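PDB 2Q3L: uncharacterized protein, which is of unknown function but adopts a SpoIIAA-like (STAS/SEC14) fold and may bind a ligand and associate with membranes. Local coordinates for residues 58-63 against 88-93; 9-14 against 22-27; 33-38 against 72-77; 52-57 against 83-88. All coordinates share one frame; numbering follows the deposited sequence.

Contact 1: residues 58-63 against 88-93; sequences IDITEL and VAIIGQ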
loop_
_atom_site.group_PDB
_atom_site.type_symbol
_atom_site.label_atom_id
_atom_site.label_comp_id
_atom_site.label_asym_id
_atom_site.label_seq_id
_atom_site.Cartn_x
_atom_site.Cartn_y
_atom_site.Cartn_z
ATOM N N ILE A 58 5.707 -20.195 5.758
ATOM C CA ILE A 58 5.202 -18.974 5.092
ATOM C C ILE A 58 4.799 -19.395 3.692
ATOM O O ILE A 58 5.652 -19.821 2.908
ATOM C CB ILE A 58 6.253 -17.842 5.009
ATOM C CG1 ILE A 58 6.909 -17.611 6.375
ATOM C CG2 ILE A 58 5.631 -16.540 4.462
ATOM C CD1 ILE A 58 7.976 -16.593 6.357
ATOM N N ASP A 59 3.488 -19.360 3.438
ATOM C CA ASP A 59 2.905 -19.706 2.142
ATOM C C ASP A 59 2.843 -18.384 1.349
ATOM O O ASP A 59 2.150 -17.420 1.724
ATOM C CB ASP A 59 1.534 -20.390 2.345
ATOM C CG ASP A 59 0.789 -20.684 1.023
ATOM O OD1 ASP A 59 1.124 -20.112 -0.028
ATOM O OD2 ASP A 59 -0.186 -21.462 1.046
ATOM N N ILE A 60 3.660 -18.335 0.304
ATOM C CA ILE A 60 3.695 -17.216 -0.609
ATOM C C ILE A 60 3.138 -17.598 -1.986
ATOM O O ILE A 60 3.380 -16.879 -2.954
ATOM C CB ILE A 60 5.140 -16.625 -0.751
ATOM C CG1 ILE A 60 6.124 -17.629 -1.382
ATOM C CG2 ILE A 60 5.652 -16.172 0.621
ATOM C CD1 ILE A 60 7.528 -17.025 -1.607
ATOM N N THR A 61 2.366 -18.685 -2.064
ATOM C CA THR A 61 1.806 -19.136 -3.338
ATOM C C THR A 61 0.884 -18.091 -4.018
ATOM O O THR A 61 0.769 -18.063 -5.252
ATOM C CB THR A 61 0.998 -20.468 -3.213
ATOM O OG1 THR A 61 -0.116 -20.303 -2.303
ATOM C CG2 THR A 61 1.884 -21.617 -2.751
ATOM N N GLU A 62 0.222 -17.254 -3.221
ATOM C CA GLU A 62 -0.706 -16.251 -3.756
ATOM C C GLU A 62 -0.213 -14.819 -3.488
ATOM O O GLU A 62 -0.983 -13.866 -3.551
ATOM C CB GLU A 62 -2.093 -16.480 -3.158
ATOM C CG GLU A 62 -2.750 -17.788 -3.559
ATOM C CD GLU A 62 -3.983 -18.071 -2.712
ATOM O OE1 GLU A 62 -4.530 -17.120 -2.118
ATOM O OE2 GLU A 62 -4.405 -19.249 -2.621
ATOM N N LEU A 63 1.085 -14.690 -3.200
ATOM C CA LEU A 63 1.727 -13.413 -2.974
ATOM C C LEU A 63 2.121 -12.748 -4.269
ATOM O O LEU A 63 2.830 -13.339 -5.052
ATOM C CB LEU A 63 2.997 -13.614 -2.151
ATOM C CG LEU A 63 3.775 -12.342 -1.770
ATOM C CD1 LEU A 63 2.904 -11.352 -1.005
ATOM C CD2 LEU A 63 4.997 -12.675 -1.001
ATOM N N VAL A 88 12.666 -21.895 8.878
ATOM C CA VAL A 88 11.555 -21.323 8.149
ATOM C C VAL A 88 11.375 -22.032 6.784
ATOM O O VAL A 88 12.259 -22.037 5.919
ATOM C CB VAL A 88 11.717 -19.803 7.960
ATOM C CG1 VAL A 88 10.434 -19.204 7.391
ATOM C CG2 VAL A 88 12.036 -19.159 9.299
ATOM N N ALA A 89 10.205 -22.618 6.609
ATOM C CA ALA A 89 9.825 -23.280 5.362
ATOM C C ALA A 89 9.054 -22.301 4.495
ATOM O O ALA A 89 8.068 -21.781 4.938
ATOM C CB ALA A 89 8.931 -24.463 5.652
ATOM N N ILE A 90 9.500 -22.087 3.257
ATOM C CA ILE A 90 8.777 -21.263 2.325
ATOM C C ILE A 90 8.038 -22.134 1.324
ATOM O O ILE A 90 8.629 -22.957 0.692
ATOM C CB ILE A 90 9.716 -20.352 1.543
ATOM C CG1 ILE A 90 10.589 -19.528 2.514
ATOM C CG2 ILE A 90 8.930 -19.449 0.620
ATOM C CD1 ILE A 90 9.833 -18.684 3.456
ATOM N N ILE A 91 6.745 -21.917 1.175
ATOM C CA ILE A 91 5.921 -22.663 0.242
ATOM C C ILE A 91 5.538 -21.753 -0.900
ATOM O O ILE A 91 4.866 -20.755 -0.700
ATOM C CB ILE A 91 4.675 -23.220 0.932
ATOM C CG1 ILE A 91 5.135 -24.200 2.000
ATOM C CG2 ILE A 91 3.755 -23.948 -0.072
ATOM C CD1 ILE A 91 4.042 -24.971 2.628
ATOM N N GLY A 92 5.998 -22.084 -2.098
ATOM C CA GLY A 92 5.664 -21.287 -3.269
ATOM C C GLY A 92 5.759 -22.113 -4.531
ATOM O O GLY A 92 5.624 -23.327 -4.495
ATOM N N GLN A 93 5.976 -21.458 -5.653
ATOM C CA GLN A 93 6.083 -22.156 -6.906
ATOM C C GLN A 93 7.179 -21.544 -7.714
ATOM O O GLN A 93 7.302 -20.321 -7.767
ATOM C CB GLN A 93 4.763 -22.019 -7.684
#
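Ile-58 meets strand 85-91 with both its backbone and its side chain. Its N donates to Ala-89 O at 3.0 Å, and its O accepts from Ile-91 N at 2.9 Å. CG1 lies anti to the carbonyl carbon (chi1 -49°), and CD1 beyond it rests on Val-88 CG1 at 3.7 Å and also touches CD1 of Ile-90, whose side chain runs beside that of Ile-58 in the same direction. Asp-59 pairs with Ile-91 on the other face of the sheet, where helix 118-125 packs on Ile-91. This is parallel pairing between the two strands of a beta-alpha-beta unit, with helix 68-81 making the crossover. Ile-60 N closes the pairing with a 2.9 Å bond to Ile-91 O, while Ile-60 CD1 crosses to Ile-90 CG2 at 3.6 Å. From here a type I turn, Ile-60 to Leu-63, takes the chain round a corner. Thr-61 is held at that corner by Asp-59 OD1, which accepts the backbone N of Thr-61 at 2.8 Å in an Asx turn and the Thr-61 hydroxyl OG1 at 2.6 Å through its syn lone pair. Thr-61 CG2 lies against Gly-92 CA, 3.8 Å away, and near Ile-91 CG2.

Contact 2: residues 9-14 against 22-27; sequences IAIGIE and LAFKAV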
loop_
_atom_site.group_PDB
_atom_site.type_symbol
_atom_site.label_atom_id
_atom_site.label_comp_id
_atom_site.label_asym_id
_atom_site.label_seq_id
_atom_site.Cartn_x
_atom_site.Cartn_y
_atom_site.Cartn_z
ATOM N N ILE A 9 -2.177 -10.701 5.186
ATOM C CA ILE A 9 -1.372 -11.739 5.814
ATOM C C ILE A 9 -2.255 -12.416 6.821
ATOM O O ILE A 9 -2.864 -11.748 7.642
ATOM C CB ILE A 9 -0.141 -11.193 6.538
ATOM C CG1 ILE A 9 0.614 -10.218 5.637
ATOM C CG2 ILE A 9 0.748 -12.310 6.982
ATOM C CD1 ILE A 9 1.777 -9.499 6.309
ATOM N N ALA A 10 -2.380 -13.742 6.699
ATOM C CA ALA A 10 -3.060 -14.565 7.686
ATOM C C ALA A 10 -1.930 -15.117 8.549
ATOM O O ALA A 10 -0.934 -15.568 8.005
ATOM C CB ALA A 10 -3.801 -15.749 7.018
ATOM N N ILE A 11 -2.087 -15.051 9.867
ATOM C CA ILE A 11 -1.132 -15.618 10.817
ATOM C C ILE A 11 -1.875 -16.539 11.789
ATOM O O ILE A 11 -2.963 -16.208 12.269
ATOM C CB ILE A 11 -0.316 -14.545 11.580
ATOM C CG1 ILE A 11 0.721 -15.192 12.489
ATOM C CG2 ILE A 11 -1.186 -13.598 12.393
ATOM C CD1 ILE A 11 1.717 -14.222 13.019
ATOM N N GLY A 12 -1.321 -17.712 12.050
ATOM C CA GLY A 12 -1.919 -18.602 13.013
ATOM C C GLY A 12 -0.894 -19.573 13.554
ATOM O O GLY A 12 0.211 -19.627 13.057
ATOM N N ILE A 13 -1.269 -20.330 14.578
ATOM C CA ILE A 13 -0.413 -21.340 15.135
ATOM C C ILE A 13 -1.080 -22.649 14.762
ATOM O O ILE A 13 -2.251 -22.831 15.051
ATOM C CB ILE A 13 -0.130 -21.122 16.609
ATOM C CG1 ILE A 13 0.712 -19.831 16.717
ATOM C CG2 ILE A 13 0.630 -22.342 17.167
ATOM C CD1 ILE A 13 0.876 -19.305 18.131
ATOM N N GLU A 14 -0.346 -23.488 14.015
ATOM C CA GLU A 14 -0.833 -24.768 13.504
ATOM C C GLU A 14 -0.085 -25.941 14.159
ATOM O O GLU A 14 0.930 -25.770 14.835
ATOM C CB GLU A 14 -0.730 -24.842 11.948
ATOM C CG GLU A 14 -1.710 -23.910 11.161
ATOM C CD GLU A 14 -1.897 -24.224 9.637
ATOM O OE1 GLU A 14 -0.982 -24.694 8.916
ATOM O OE2 GLU A 14 -3.004 -23.951 9.140
ATOM N N LEU A 22 4.383 -21.860 13.628
ATOM C CA LEU A 22 3.797 -20.582 13.325
ATOM C C LEU A 22 3.561 -20.561 11.821
ATOM O O LEU A 22 4.445 -20.913 11.051
ATOM C CB LEU A 22 4.733 -19.474 13.813
ATOM C CG LEU A 22 4.234 -18.051 13.756
ATOM C CD1 LEU A 22 2.947 -17.897 14.516
ATOM C CD2 LEU A 22 5.328 -17.052 14.256
ATOM N N ALA A 23 2.336 -20.225 11.413
ATOM C CA ALA A 23 1.966 -20.254 10.002
ATOM C C ALA A 23 1.566 -18.898 9.526
ATOM O O ALA A 23 0.822 -18.174 10.211
ATOM C CB ALA A 23 0.807 -21.237 9.760
ATOM N N PHE A 24 2.062 -18.562 8.344
ATOM C CA PHE A 24 1.723 -17.324 7.668
ATOM C C PHE A 24 1.279 -17.667 6.272
ATOM O O PHE A 24 1.756 -18.630 5.657
ATOM C CB PHE A 24 2.940 -16.418 7.495
ATOM C CG PHE A 24 3.626 -16.054 8.768
ATOM C CD1 PHE A 24 4.535 -16.909 9.328
ATOM C CD2 PHE A 24 3.399 -14.812 9.364
ATOM C CE1 PHE A 24 5.178 -16.570 10.491
ATOM C CE2 PHE A 24 4.047 -14.450 10.529
ATOM C CZ PHE A 24 4.936 -15.334 11.094
ATOM N N LYS A 25 0.389 -16.843 5.753
ATOM C CA LYS A 25 -0.033 -16.950 4.380
ATOM C C LYS A 25 -0.181 -15.522 3.901
ATOM O O LYS A 25 -1.056 -14.788 4.370
ATOM C CB LYS A 25 -1.331 -17.734 4.179
ATOM C CG LYS A 25 -1.630 -17.838 2.688
ATOM C CD LYS A 25 -2.909 -18.496 2.341
ATOM C CE LYS A 25 -2.941 -18.647 0.799
ATOM N NZ LYS A 25 -4.158 -19.262 0.356
ATOM N N ALA A 26 0.687 -15.154 2.965
ATOM C CA ALA A 26 0.766 -13.820 2.412
ATOM C C ALA A 26 0.080 -13.807 1.038
ATOM O O ALA A 26 0.432 -14.582 0.139
ATOM C CB ALA A 26 2.194 -13.430 2.291
ATOM N N VAL A 27 -0.899 -12.913 0.892
ATOM C CA VAL A 27 -1.715 -12.857 -0.317
ATOM C C VAL A 27 -1.775 -11.476 -0.956
ATOM O O VAL A 27 -1.984 -10.481 -0.291
ATOM C CB VAL A 27 -3.161 -13.261 0.021
ATOM C CG1 VAL A 27 -4.036 -13.193 -1.215
ATOM C CG2 VAL A 27 -3.184 -14.659 0.647
#
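Ile-11 and Phe-24 lie side by side in an antiparallel pairing of strands 7-16 and 19-30, at the edge of the sheet within this chain. Four backbone bonds hold it: Ala-10 and Lys-25 are joined by two, N to O at 2.9 Å each, and Gly-12 and Ala-23 are joined in the same way two residues further on. Between them sits the non-hydrogen-bonded pair Ile-11 and Phe-24, their side chains pointing the same way. Ile-11 CG1 is anti to the backbone N (chi1 -176°), and CD1 beyond it comes obliquely to Phe-24 CE2 at 3.4 Å. Ile-9 CG2 approaches the edge of the same ring, near its plane, at 4.4 Å from Phe-24 CD2. An alanine in place of Phe-24 would probably leave Ile-11 CD1 without its ring partner and open a gap beside Met-38 of helix 32-45. Leu-22 CD1 carries the apolar row onward, 3.7 Å from Ile-13 CG1. The opposite face is more polar: Glu-14, in one of its two conformers, lays its CG against Ala-23 CB at 3.9 Å and sends OE1 to a salt bridge with Lys-118, while the fully extended Lys-25 reaches Glu-62. At the Ile-9 end the second subunit joins in, bonding to the Ile-9 backbone and packing Met-2 of that subunit on Ala-10. Together the strands form a beta hairpin at one edge of the sheet of this SpoIIAA-like fold, with its apolar face under helix 32-45.

Contact 3: residues 33-38 against 72-77; sequences EDYEQM and WDDLKL. With MPD ((4S)-2-methyl-2,4-pentanediol), chain F.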
loop_
_atom_site.group_PDB
_atom_site.type_symbol
_atom_site.label_atom_id
_atom_site.label_comp_id
_atom_site.label_asym_id
_atom_site.label_seq_id
_atom_site.Cartn_x
_atom_site.Cartn_y
_atom_site.Cartn_z
ATOM N N GLU A 33 -0.437 -1.417 6.376
ATOM C CA GLU A 33 -1.602 -1.686 7.193
ATOM C C GLU A 33 -1.703 -3.191 7.442
ATOM O O GLU A 33 -2.078 -3.580 8.522
ATOM C CB GLU A 33 -2.874 -1.147 6.558
ATOM C CG GLU A 33 -2.935 0.406 6.476
ATOM C CD GLU A 33 -1.854 1.104 5.551
ATOM O OE1 GLU A 33 -1.432 0.524 4.504
ATOM O OE2 GLU A 33 -1.445 2.264 5.869
ATOM N N ASP A 34 -1.310 -4.022 6.477
ATOM C CA ASP A 34 -1.312 -5.487 6.666
ATOM C C ASP A 34 -0.292 -5.894 7.715
ATOM O O ASP A 34 -0.606 -6.763 8.530
ATOM C CB ASP A 34 -1.069 -6.256 5.345
ATOM C CG ASP A 34 -2.153 -6.003 4.304
ATOM O OD1 ASP A 34 -3.264 -5.569 4.689
ATOM O OD2 ASP A 34 -1.878 -6.201 3.108
ATOM N N TYR A 35 0.927 -5.314 7.666
ATOM C CA TYR A 35 1.957 -5.587 8.674
ATOM C C TYR A 35 1.529 -5.080 10.042
ATOM O O TYR A 35 1.814 -5.706 11.052
ATOM C CB TYR A 35 3.340 -5.052 8.255
ATOM C CG TYR A 35 4.015 -6.003 7.308
ATOM C CD1 TYR A 35 3.738 -5.973 5.933
ATOM C CD2 TYR A 35 4.834 -7.010 7.790
ATOM C CE1 TYR A 35 4.315 -6.937 5.031
ATOM C CE2 TYR A 35 5.435 -7.952 6.909
ATOM C CZ TYR A 35 5.156 -7.900 5.535
ATOM O OH TYR A 35 5.732 -8.808 4.691
ATOM N N GLU A 36 0.875 -3.934 10.078
ATOM C CA GLU A 36 0.320 -3.442 11.306
ATOM C C GLU A 36 -0.726 -4.358 11.924
ATOM O O GLU A 36 -0.724 -4.505 13.113
ATOM C CB GLU A 36 -0.325 -2.061 11.102
ATOM C CG GLU A 36 0.645 -0.960 11.075
ATOM C CD GLU A 36 -0.054 0.381 11.092
ATOM O OE1 GLU A 36 -1.101 0.507 10.410
ATOM O OE2 GLU A 36 0.452 1.300 11.789
ATOM N N GLN A 37 -1.647 -4.908 11.131
ATOM C CA GLN A 37 -2.659 -5.831 11.643
ATOM C C GLN A 37 -2.058 -7.121 12.204
ATOM O O GLN A 37 -2.547 -7.698 13.169
ATOM C CB GLN A 37 -3.624 -6.274 10.551
ATOM C CG GLN A 37 -4.649 -5.262 10.083
ATOM C CD GLN A 37 -5.496 -5.808 8.895
ATOM O OE1 GLN A 37 -5.804 -7.019 8.807
ATOM N NE2 GLN A 37 -5.850 -4.907 7.974
HETATM N N MSE A 38 -0.991 -7.565 11.590
HETATM C CA MSE A 38 -0.361 -8.845 11.943
HETATM C C MSE A 38 0.645 -8.780 13.105
HETATM O O MSE A 38 0.968 -9.808 13.726
HETATM C CB MSE A 38 0.306 -9.378 10.642
HETATM C CG MSE A 38 1.038 -10.716 10.749
HETATM SE SE MSE A 38 2.913 -10.421 11.249
HETATM C CE MSE A 38 3.786 -10.294 9.522
ATOM N N TRP A 72 9.862 -2.424 4.196
ATOM C CA TRP A 72 10.555 -1.931 5.366
ATOM C C TRP A 72 10.039 -2.532 6.667
ATOM O O TRP A 72 10.847 -2.824 7.532
ATOM C CB TRP A 72 10.521 -0.410 5.410
ATOM C CG TRP A 72 11.311 0.200 4.310
ATOM C CD1 TRP A 72 12.439 -0.336 3.693
ATOM C CD2 TRP A 72 11.134 1.487 3.747
ATOM N NE1 TRP A 72 12.920 0.522 2.761
ATOM C CE2 TRP A 72 12.153 1.657 2.769
ATOM C CE3 TRP A 72 10.248 2.536 3.991
ATOM C CZ2 TRP A 72 12.285 2.812 2.028
ATOM C CZ3 TRP A 72 10.382 3.697 3.242
ATOM C CH2 TRP A 72 11.386 3.820 2.271
ATOM N N ASP A 73 8.705 -2.682 6.794
ATOM C CA ASP A 73 8.071 -3.333 7.953
ATOM C C ASP A 73 8.598 -4.759 8.075
ATOM O O ASP A 73 8.883 -5.243 9.168
ATOM C CB ASP A 73 6.516 -3.441 7.795
ATOM C CG ASP A 73 5.806 -2.111 7.916
ATOM O OD1 ASP A 73 6.247 -1.294 8.721
ATOM O OD2 ASP A 73 4.792 -1.884 7.230
ATOM N N ASP A 74 8.633 -5.459 6.944
ATOM C CA ASP A 74 9.146 -6.815 6.914
ATOM C C ASP A 74 10.591 -6.916 7.413
ATOM O O ASP A 74 10.929 -7.773 8.207
ATOM C CB ASP A 74 9.069 -7.321 5.506
ATOM C CG ASP A 74 9.331 -8.811 5.416
ATOM O OD1 ASP A 74 8.653 -9.543 6.145
ATOM O OD2 ASP A 74 10.179 -9.245 4.603
ATOM N N LEU A 75 11.460 -6.043 6.937
ATOM C CA LEU A 75 12.852 -6.059 7.375
ATOM C C LEU A 75 12.972 -5.745 8.862
ATOM O O LEU A 75 13.790 -6.343 9.565
ATOM C CB LEU A 75 13.694 -5.103 6.542
ATOM C CG LEU A 75 15.173 -4.939 6.870
ATOM C CD1 LEU A 75 15.869 -6.305 6.850
ATOM C CD2 LEU A 75 15.762 -3.985 5.861
ATOM N N LYS A 76 12.164 -4.798 9.322
ATOM C CA LYS A 76 12.101 -4.415 10.755
ATOM C C LYS A 76 11.690 -5.600 11.623
ATOM O O LYS A 76 12.276 -5.835 12.673
ATOM C CB LYS A 76 11.141 -3.274 10.922
ATOM C CG LYS A 76 10.743 -2.991 12.338
ATOM C CD LYS A 76 9.891 -1.730 12.419
ATOM C CE LYS A 76 9.748 -1.272 13.921
ATOM N NZ LYS A 76 9.421 0.189 14.241
ATOM N N LEU A 77 10.686 -6.362 11.179
ATOM C CA LEU A 77 10.290 -7.562 11.885
ATOM C C LEU A 77 11.422 -8.590 11.849
ATOM O O LEU A 77 11.693 -9.201 12.864
ATOM C CB LEU A 77 8.962 -8.149 11.357
ATOM C CG LEU A 77 7.750 -7.259 11.646
ATOM C CD1 LEU A 77 6.491 -7.858 11.105
ATOM C CD2 LEU A 77 7.599 -6.966 13.118
HETATM C C1 MPD F . 4.462 -12.339 5.541
HETATM C C2 MPD F . 5.934 -12.338 5.880
HETATM O O2 MPD F . 6.249 -11.006 6.273
HETATM C CM MPD F . 6.238 -13.215 7.086
HETATM C C3 MPD F . 6.822 -12.805 4.724
HETATM C C4 MPD F . 6.857 -11.981 3.447
HETATM O O4 MPD F . 8.210 -11.796 3.120
HETATM C C5 MPD F . 6.250 -12.665 2.245
#
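Tyr-35 and Asp-74 border a pocket between helices 32-45 and 68-81 that holds a molecule of methylpentanediol, probably from the crystallisation liquor. The diol oxygen O2 links the two: Tyr-35 OH donates to it at 2.8 Å, and O2 in turn donates to Asp-74 OD1, also at 2.8 Å. O2 lies at the edge of the tyrosine ring, near its plane. Tyr-35 OH and Asp-74 OD1 are 3.3 Å apart, and the ring and the Asp-74 carboxylate planes are turned 60° against each other. CG of Asp-74 is anti to the backbone N (chi1 -169°), which places CG on the side of the diol. The backbone N of Asp-74 stands over one face of the ring, offset toward the rim.

Nearer the helix backbones the contact is mainly carbon against carbon. Asp-73 CB packs against Tyr-35 CB at 3.6 Å, while Asp-73 OD2 is hydrogen-bonded to His-32. Leu-77 CD1 reaches the ring edge in its plane, 3.8 Å from Tyr-35 CD2, and meets the methyl CE of selenomethionine Met-38 at 4.0 Å, those two side chains sliding past each other in opposite directions. Ile-9 of strand 7-16 packs on both Tyr-35 and Met-38 from the sheet. The axes of the segments 33-38 and 72-77 approach to 10.1 Å and run 32° from parallel. Such a pair of neighbouring helices on one face of the sheet belongs to the SpoIIAA-like fold, and the bound diol is consistent with a ligand pocket here.

Contact 4: residues 52-57 against 83-88; sequences PEIVAL and KEFKRV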
loop_
_atom_site.group_PDB
_atom_site.type_symbol
_atom_site.label_atom_id
_atom_site.label_comp_id
_atom_site.label_asym_id
_atom_site.label_seq_id
_atom_site.Cartn_x
_atom_site.Cartn_y
_atom_site.Cartn_z
ATOM N N PRO A 52 16.776 -19.458 19.690
ATOM C CA PRO A 52 16.261 -19.935 18.376
ATOM C C PRO A 52 15.405 -21.189 18.510
ATOM O O PRO A 52 15.881 -22.289 18.340
ATOM C CB PRO A 52 17.524 -20.148 17.527
ATOM C CG PRO A 52 18.690 -19.885 18.398
ATOM C CD PRO A 52 18.228 -19.660 19.843
ATOM N N GLU A 53 14.125 -20.984 18.781
ATOM C CA GLU A 53 13.188 -22.078 19.072
ATOM C C GLU A 53 12.034 -22.218 18.151
ATOM O O GLU A 53 11.384 -23.246 18.121
ATOM C CB GLU A 53 12.514 -21.795 20.422
ATOM C CG GLU A 53 13.461 -21.655 21.556
ATOM C CD GLU A 53 14.134 -22.952 21.961
ATOM O OE1 GLU A 53 13.962 -23.999 21.271
ATOM O OE2 GLU A 53 14.843 -22.899 22.988
ATOM N N ILE A 54 11.757 -21.172 17.423
ATOM C CA ILE A 54 10.575 -21.137 16.628
ATOM C C ILE A 54 10.773 -21.713 15.245
ATOM O O ILE A 54 11.797 -21.498 14.595
ATOM C CB ILE A 54 10.080 -19.688 16.547
ATOM C CG1 ILE A 54 9.920 -19.168 17.963
ATOM C CG2 ILE A 54 8.777 -19.586 15.741
ATOM C CD1 ILE A 54 9.559 -17.759 18.009
ATOM N N VAL A 55 9.765 -22.439 14.790
ATOM C CA VAL A 55 9.778 -22.925 13.444
ATOM C C VAL A 55 8.546 -22.343 12.779
ATOM O O VAL A 55 7.479 -22.372 13.345
ATOM C CB VAL A 55 9.866 -24.484 13.354
ATOM C CG1 VAL A 55 11.125 -24.973 14.080
ATOM C CG2 VAL A 55 8.620 -25.202 13.901
ATOM N N ALA A 56 8.698 -21.798 11.582
ATOM C CA ALA A 56 7.558 -21.228 10.836
ATOM C C ALA A 56 7.409 -21.716 9.391
ATOM O O ALA A 56 8.375 -22.184 8.763
ATOM C CB ALA A 56 7.677 -19.697 10.818
ATOM N N LEU A 57 6.179 -21.626 8.905
ATOM C CA LEU A 57 5.824 -21.878 7.517
ATOM C C LEU A 57 5.257 -20.589 6.951
ATOM O O LEU A 57 4.396 -19.965 7.584
ATOM C CB LEU A 57 4.776 -22.994 7.408
ATOM C CG LEU A 57 4.246 -23.404 6.005
ATOM C CD1 LEU A 57 3.869 -24.823 5.928
ATOM C CD2 LEU A 57 3.055 -22.582 5.613
ATOM N N LYS A 83 16.090 -13.812 14.838
ATOM C CA LYS A 83 17.072 -14.661 15.532
ATOM C C LYS A 83 16.345 -15.765 16.348
ATOM O O LYS A 83 16.937 -16.784 16.671
ATOM C CB LYS A 83 17.992 -13.758 16.410
ATOM C CG LYS A 83 19.224 -14.409 17.068
ATOM C CD LYS A 83 20.218 -14.969 16.041
ATOM C CE LYS A 83 21.469 -15.686 16.667
ATOM N NZ LYS A 83 22.340 -14.772 17.496
ATOM N N GLU A 84 15.063 -15.533 16.672
ATOM C CA GLU A 84 14.264 -16.478 17.437
ATOM C C GLU A 84 13.729 -17.632 16.623
ATOM O O GLU A 84 13.211 -18.576 17.185
ATOM C CB GLU A 84 13.125 -15.766 18.206
ATOM C CG GLU A 84 13.608 -15.137 19.488
ATOM C CD GLU A 84 14.505 -13.930 19.305
ATOM O OE1 GLU A 84 13.997 -12.928 18.748
ATOM O OE2 GLU A 84 15.694 -13.973 19.760
ATOM N N PHE A 85 13.864 -17.550 15.299
ATOM C CA PHE A 85 13.453 -18.632 14.373
ATOM C C PHE A 85 14.645 -19.492 13.985
ATOM O O PHE A 85 15.637 -18.947 13.452
ATOM C CB PHE A 85 12.884 -18.029 13.092
ATOM C CG PHE A 85 11.606 -17.315 13.306
ATOM C CD1 PHE A 85 11.588 -16.095 13.895
ATOM C CD2 PHE A 85 10.404 -17.887 12.942
ATOM C CE1 PHE A 85 10.394 -15.442 14.139
ATOM C CE2 PHE A 85 9.220 -17.222 13.169
ATOM C CZ PHE A 85 9.230 -16.017 13.784
ATOM N N LYS A 86 14.564 -20.812 14.247
ATOM C CA LYS A 86 15.619 -21.745 13.822
ATOM C C LYS A 86 15.394 -22.261 12.422
ATOM O O LYS A 86 16.354 -22.506 11.713
ATOM C CB LYS A 86 15.792 -22.944 14.758
ATOM C CG LYS A 86 14.592 -23.765 15.043
ATOM C CD LYS A 86 14.999 -24.842 16.067
ATOM C CE LYS A 86 13.806 -25.572 16.588
ATOM N NZ LYS A 86 14.256 -26.632 17.547
ATOM N N ARG A 87 14.131 -22.485 12.040
ATOM C CA ARG A 87 13.815 -22.931 10.682
ATOM C C ARG A 87 12.602 -22.241 10.157
ATOM O O ARG A 87 11.638 -22.054 10.877
ATOM C CB ARG A 87 13.579 -24.453 10.580
ATOM C CG ARG A 87 14.767 -25.309 10.944
ATOM C CD ARG A 87 14.495 -26.808 10.617
ATOM N NE ARG A 87 13.572 -27.386 11.596
ATOM C CZ ARG A 87 13.942 -27.823 12.807
ATOM N NH1 ARG A 87 15.206 -27.754 13.180
ATOM N NH2 ARG A 87 13.047 -28.332 13.657
ATOM N N VAL A 88 12.666 -21.895 8.878
ATOM C CA VAL A 88 11.555 -21.323 8.149
ATOM C C VAL A 88 11.375 -22.032 6.784
ATOM O O VAL A 88 12.259 -22.037 5.919
ATOM C CB VAL A 88 11.717 -19.803 7.960
ATOM C CG1 VAL A 88 10.434 -19.204 7.391
ATOM C CG2 VAL A 88 12.036 -19.159 9.299
#
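Ile-54 and Phe-85 form the tight part of this contact. Ile-54 CB stands over one face of the Phe-85 ring, 4.3 Å from its centroid, in a CH-pi contact. Ile-54 CG2, anti to the backbone N with CG1 at chi1 -54°, touches Phe-85 CE2 at 3.5 Å. Ala-56 CB comes to the ring edge, 3.7 Å from Phe-85 CE2. An alanine in place of Ile-54 would probably leave that part of the ring without its CG2 partner and open a gap beside Glu-84 CB, which CD1 now touches. The backbones run parallel: Ile-54 N donates to Glu-84 O, Lys-86 N to Ile-54 O, and Ala-56 N to Arg-87 O at 3.0 Å. A beta bulge shifts the register by one between Ile-54 and Val-55. On the opposite face Val-55 CG1 packs on Lys-86 CE at 3.7 Å and over the Arg-87 guanidinium.

Toward solvent the hold is looser: the Glu-53 N bond to Glu-84 O is weak, and Glu-53 OE1 stays 4.6 Å from Lys-86 NZ, beyond a salt bridge. Pro-52 is exposed yet close, its CB 3.5 Å from Lys-83 O. Helix 118-125 receives Arg-87 NE at Leu-125 O and packs on Val-55, while strand 19-30 borders strand 54-66 and sets Leu-22 against Phe-85.

Contacts 1 and 4 join the same two strands, 54-66 and 85-91, at successive places and share Val-88. Contact 1 is the more buried, with isoleucines packed on the faces of the sheet, whereas contact 4 is a surface contact whose charged side chains gather where the strands begin. Contact 2 is also on the surface, but antiparallel; its strand 19-30 bonds directly to strand 54-66, Asp-59 N meeting Phe-24 O at 2.9 Å and Phe-24 N meeting Leu-57 O, so that contacts 1, 2 and 4 share one sheet. Contact 3, partly buried, joins helices by side chains and a bound diol, and packs on contact 2 through Ile-9; its centre lies about 17 Å from that of contact 1.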